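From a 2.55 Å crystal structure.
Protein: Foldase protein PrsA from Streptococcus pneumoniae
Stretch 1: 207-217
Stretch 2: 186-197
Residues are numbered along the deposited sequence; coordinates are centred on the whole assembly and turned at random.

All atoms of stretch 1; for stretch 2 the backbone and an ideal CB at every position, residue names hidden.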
# COMPACT_ATOMS: atom_id res chain seq x y z
N GLN A 207 -3.56 2.45 19.39
CA GLN A 207 -5.00 2.51 19.68
C GLN A 207 -5.48 1.14 20.14
O GLN A 207 -4.88 0.12 19.80
CB GLN A 207 -5.80 2.96 18.45
CG GLN A 207 -5.44 4.34 17.89
CD GLN A 207 -5.95 5.50 18.73
OE1 GLN A 207 -5.61 5.64 19.91
NE2 GLN A 207 -6.76 6.37 18.12
N TYR A 208 -6.55 1.13 20.93
CA TYR A 208 -7.11 -0.09 21.50
C TYR A 208 -8.60 -0.11 21.22
O TYR A 208 -9.29 0.88 21.46
CB TYR A 208 -6.81 -0.16 23.01
CG TYR A 208 -5.33 -0.05 23.31
CD1 TYR A 208 -4.72 1.20 23.46
CD2 TYR A 208 -4.53 -1.19 23.41
CE1 TYR A 208 -3.37 1.31 23.71
CE2 TYR A 208 -3.17 -1.09 23.67
CZ TYR A 208 -2.60 0.16 23.82
OH TYR A 208 -1.25 0.28 24.07
N TYR A 209 -9.09 -1.25 20.71
CA TYR A 209 -10.48 -1.37 20.25
C TYR A 209 -11.21 -2.49 21.00
O TYR A 209 -10.60 -3.49 21.39
CB TYR A 209 -10.51 -1.67 18.76
CG TYR A 209 -9.89 -0.61 17.88
CD1 TYR A 209 -8.51 -0.58 17.66
CD2 TYR A 209 -10.67 0.35 17.24
CE1 TYR A 209 -7.93 0.38 16.85
CE2 TYR A 209 -10.10 1.32 16.43
CZ TYR A 209 -8.73 1.32 16.23
OH TYR A 209 -8.15 2.27 15.43
N ILE A 210 -12.51 -2.29 21.20
CA ILE A 210 -13.42 -3.33 21.70
C ILE A 210 -14.57 -3.37 20.71
O ILE A 210 -15.18 -2.33 20.43
CB ILE A 210 -13.93 -3.03 23.13
CG1 ILE A 210 -12.76 -2.87 24.11
CG2 ILE A 210 -14.84 -4.15 23.61
CD1 ILE A 210 -13.14 -2.25 25.44
N VAL A 211 -14.88 -4.56 20.18
CA VAL A 211 -15.90 -4.73 19.14
C VAL A 211 -17.08 -5.53 19.68
O VAL A 211 -16.90 -6.49 20.43
CB VAL A 211 -15.32 -5.45 17.90
CG1 VAL A 211 -16.35 -5.53 16.77
CG2 VAL A 211 -14.07 -4.75 17.39
N LYS A 212 -18.29 -5.12 19.28
CA LYS A 212 -19.54 -5.80 19.60
C LYS A 212 -20.26 -6.06 18.28
O LYS A 212 -20.72 -5.11 17.63
CB LYS A 212 -20.39 -4.91 20.52
CG LYS A 212 -21.81 -5.39 20.81
CD LYS A 212 -21.86 -6.49 21.85
CE LYS A 212 -23.28 -6.98 22.08
NZ LYS A 212 -24.14 -5.99 22.79
N LEU A 213 -20.37 -7.33 17.88
CA LEU A 213 -21.08 -7.69 16.64
C LEU A 213 -22.59 -7.58 16.85
O LEU A 213 -23.13 -8.16 17.79
CB LEU A 213 -20.71 -9.10 16.19
CG LEU A 213 -21.11 -9.48 14.75
CD1 LEU A 213 -20.25 -8.75 13.73
CD2 LEU A 213 -21.01 -10.98 14.54
N THR A 214 -23.25 -6.83 15.97
CA THR A 214 -24.70 -6.59 16.02
C THR A 214 -25.43 -7.40 14.95
O THR A 214 -26.41 -8.09 15.26
CB THR A 214 -25.02 -5.08 15.85
OG1 THR A 214 -24.34 -4.33 16.86
CG2 THR A 214 -26.52 -4.81 15.95
N LYS A 215 -24.97 -7.32 13.70
CA LYS A 215 -25.59 -8.01 12.57
C LYS A 215 -24.53 -8.59 11.64
O LYS A 215 -23.42 -8.05 11.53
CB LYS A 215 -26.50 -7.05 11.80
CG LYS A 215 -27.56 -7.70 10.92
CD LYS A 215 -28.65 -8.38 11.74
CE LYS A 215 -29.87 -8.73 10.89
NZ LYS A 215 -30.79 -7.57 10.69
N LYS A 216 -24.87 -9.70 10.98
CA LYS A 216 -23.97 -10.38 10.05
C LYS A 216 -24.77 -10.87 8.85
O LYS A 216 -25.73 -11.62 9.01
CB LYS A 216 -23.29 -11.57 10.73
CG LYS A 216 -22.19 -12.25 9.91
CD LYS A 216 -21.77 -13.59 10.49
CE LYS A 216 -21.07 -13.44 11.83
NZ LYS A 216 -20.41 -14.71 12.27
N THR A 217 -24.37 -10.46 7.65
CA THR A 217 -24.99 -10.94 6.41
C THR A 217 -24.54 -12.37 6.15
O THR A 217 -23.37 -12.71 6.34
CB THR A 217 -24.62 -10.05 5.20
OG1 THR A 217 -25.07 -8.70 5.43
CG2 THR A 217 -25.25 -10.57 3.90
N UNK A 186 -14.91 -13.19 13.46
CA UNK A 186 -14.77 -14.37 14.32
C UNK A 186 -15.79 -14.44 15.45
O UNK A 186 -15.97 -15.50 16.04
CB UNK A 186 -13.36 -14.40 14.92
N UNK A 187 -16.44 -13.32 15.77
CA UNK A 187 -17.49 -13.29 16.79
C UNK A 187 -18.79 -13.91 16.29
O UNK A 187 -19.05 -13.97 15.08
CB UNK A 187 -17.74 -11.85 17.24
N UNK A 188 -19.61 -14.38 17.23
CA UNK A 188 -21.03 -14.66 16.97
C UNK A 188 -21.81 -13.38 17.23
O UNK A 188 -21.27 -12.40 17.76
CB UNK A 188 -21.55 -15.81 17.84
N UNK A 189 -23.10 -13.39 16.87
CA UNK A 189 -23.95 -12.20 17.01
C UNK A 189 -24.18 -11.93 18.50
O UNK A 189 -24.32 -12.86 19.30
CB UNK A 189 -25.28 -12.38 16.28
N UNK A 190 -24.19 -10.64 18.86
CA UNK A 190 -24.21 -10.17 20.25
C UNK A 190 -22.98 -10.63 21.07
O UNK A 190 -23.06 -10.81 22.28
CB UNK A 190 -25.49 -10.66 20.93
N UNK A 191 -21.84 -10.80 20.38
CA UNK A 191 -20.60 -11.26 21.01
C UNK A 191 -19.61 -10.12 21.12
O UNK A 191 -19.48 -9.32 20.21
CB UNK A 191 -19.98 -12.42 20.22
N UNK A 192 -18.91 -10.07 22.26
CA UNK A 192 -17.97 -8.98 22.56
C UNK A 192 -16.54 -9.50 22.50
O UNK A 192 -16.20 -10.50 23.14
CB UNK A 192 -18.26 -8.37 23.93
N UNK A 193 -15.70 -8.82 21.71
CA UNK A 193 -14.28 -9.17 21.60
C UNK A 193 -13.51 -8.72 22.85
O UNK A 193 -14.00 -7.88 23.62
CB UNK A 193 -13.67 -8.54 20.35
N UNK A 194 -12.32 -9.28 23.02
CA UNK A 194 -11.33 -8.76 23.97
C UNK A 194 -10.66 -7.53 23.35
O UNK A 194 -11.04 -7.10 22.25
CB UNK A 194 -10.29 -9.83 24.33
N UNK A 195 -9.66 -6.95 24.03
CA UNK A 195 -8.98 -5.75 23.52
C UNK A 195 -8.17 -6.10 22.26
O UNK A 195 -7.36 -7.03 22.27
CB UNK A 195 -8.07 -5.15 24.59
N UNK A 196 -8.44 -5.34 21.19
CA UNK A 196 -7.68 -5.41 19.94
C UNK A 196 -6.74 -4.22 19.97
O UNK A 196 -7.11 -3.15 20.46
CB UNK A 196 -8.58 -5.40 18.70
N UNK A 197 -5.53 -4.40 19.45
CA UNK A 197 -4.48 -3.38 19.52
C UNK A 197 -3.92 -3.04 18.14
O UNK A 197 -3.41 -3.91 17.44
CB UNK A 197 -3.35 -3.85 20.43

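Position 186 has its CB pointing away, with nothing of stretch 1 within 5.5 Å. Stretch 1 sets no preference. The residue is Ala-186.

Position 187 points its CB toward stretch 1, 4.2 Å from Leu-213 CB. An aliphatic side chain would suit. Leu-187 sits there: its CB lies 4.1 Å from Leu-213 CB, and its CD1 reaches Val-211 CG1 at 4.3 Å. Its carbonyl serves too, as Lys-216 NZ donates a hydrogen bond to Leu-187 O at 3.2 Å.

Position 188 points away into space free of stretch 1. Many residues would do, polar ones included. It is Asp-188, the first residue of a type II turn.

At 189 the CB points sideways, 4.8 Å from Leu-213 CD2 and 4.6 Å from Thr-214 O. A modest apolar side chain fits, though others could. Val-189 brings CG2 to 4.3 Å from Leu-213 CD2, and CG1 to 3.3 Å from Thr-214 O.

Position 190 has phi/psi of 60/31, a left-handed conformation that favours Gly, Asn or Asp. The CB points away, 4.4 Å from Lys-212 CE. The residue is Asp-190. Its backbone holds the turn to the strand: Asp-190 N donates to Leu-213 O at 2.9 Å, with a bent angle of 134°.

Position 191 closes the turn. An ideal CB would lie 2.8 Å from the carbonyl O of 188, a clash, so glycine is strongly indicated. Gly-191 is found, and Gly-191 O accepts from Leu-213 N at 3.2 Å.

Position 192 is bridged to Lys-212, with a sideways CB 4.6 Å from Lys-212 CD and 5.4 Å from Ile-210 CG2. A beta-branched or other aliphatic residue suits an extended backbone here. Val-192 places CG2 3.4 Å from Lys-212 CD and CG1 4.0 Å from Ile-210 CG2. It thus meets the aliphatic part of the lysine.

Position 193 points its CB toward stretch 1. Its own N already bonds to Val-211 O at 2.9 Å. Val-211 N also lies nearby, so a short side chain with an acceptor would suit: Ser, Thr or perhaps Asp. Ser-193 fills the role. Val-211 N donates to Ser-193 OG at 2.9 Å, and Ser-193 OG in turn donates to the carbonyl O of 194 at 3.0 Å. The hydroxyl thus takes the place of a backbone acceptor where the register shifts.

Position 194 points its CB away, with nothing of stretch 1 within 5.5 Å of it. A polar residue is acceptable. It is Asp-194.

Position 195 points sideways, near Ile-210 CG1 and Tyr-208 CB. Aliphatic residues fit. Val-195 CG1 lies 3.9 Å from Tyr-208 CB, at the edge of that ring.

Position 196 pairs with Tyr-209, on the same sheet face. A branched apolar residue suits. Ile-196 CD1 reaches Val-211 CG2 at 3.4 Å. Its backbone N and O bond Tyr-209 O and N at 2.9 and 2.8 Å.

Position 197 shares the face of Tyr-208, near its CD2. Beta-branched residues suit. Thr-197 CG2 packs 3.5 Å from Tyr-208 CE2.

Stretch 2, residues 186-197: ALDVDGVSDVIT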
# COMPACT_ATOMS: atom_id res chain seq x y z
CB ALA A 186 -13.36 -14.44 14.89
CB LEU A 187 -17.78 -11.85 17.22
CG LEU A 187 -16.65 -11.10 17.92
CD1 LEU A 187 -16.91 -9.59 17.92
CD2 LEU A 187 -16.45 -11.61 19.34
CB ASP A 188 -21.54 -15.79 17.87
CG ASP A 188 -20.84 -17.12 17.62
OD1 ASP A 188 -20.53 -17.44 16.45
OD2 ASP A 188 -20.60 -17.85 18.60
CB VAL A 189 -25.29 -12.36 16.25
CG1 VAL A 189 -26.22 -11.17 16.49
CG2 VAL A 189 -25.03 -12.53 14.75
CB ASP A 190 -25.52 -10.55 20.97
CG ASP A 190 -26.76 -10.06 20.23
OD1 ASP A 190 -26.75 -8.93 19.71
OD2 ASP A 190 -27.76 -10.81 20.19
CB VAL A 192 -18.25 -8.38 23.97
CG1 VAL A 192 -17.22 -7.31 24.32
CG2 VAL A 192 -19.66 -7.81 24.04
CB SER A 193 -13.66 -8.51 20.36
OG SER A 193 -13.48 -7.11 20.52
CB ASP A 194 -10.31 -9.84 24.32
CG ASP A 194 -10.94 -11.03 25.03
OD1 ASP A 194 -11.57 -10.82 26.10
OD2 ASP A 194 -10.81 -12.17 24.54
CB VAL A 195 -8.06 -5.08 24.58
CG1 VAL A 195 -7.36 -3.86 23.98
CG2 VAL A 195 -8.86 -4.68 25.82
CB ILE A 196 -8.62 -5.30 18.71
CG1 ILE A 196 -9.64 -6.44 18.72
CG2 ILE A 196 -7.82 -5.31 17.41
CD1 ILE A 196 -10.97 -6.07 18.10
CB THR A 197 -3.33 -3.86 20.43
OG1 THR A 197 -3.86 -4.33 21.67
CG2 THR A 197 -2.34 -2.73 20.71
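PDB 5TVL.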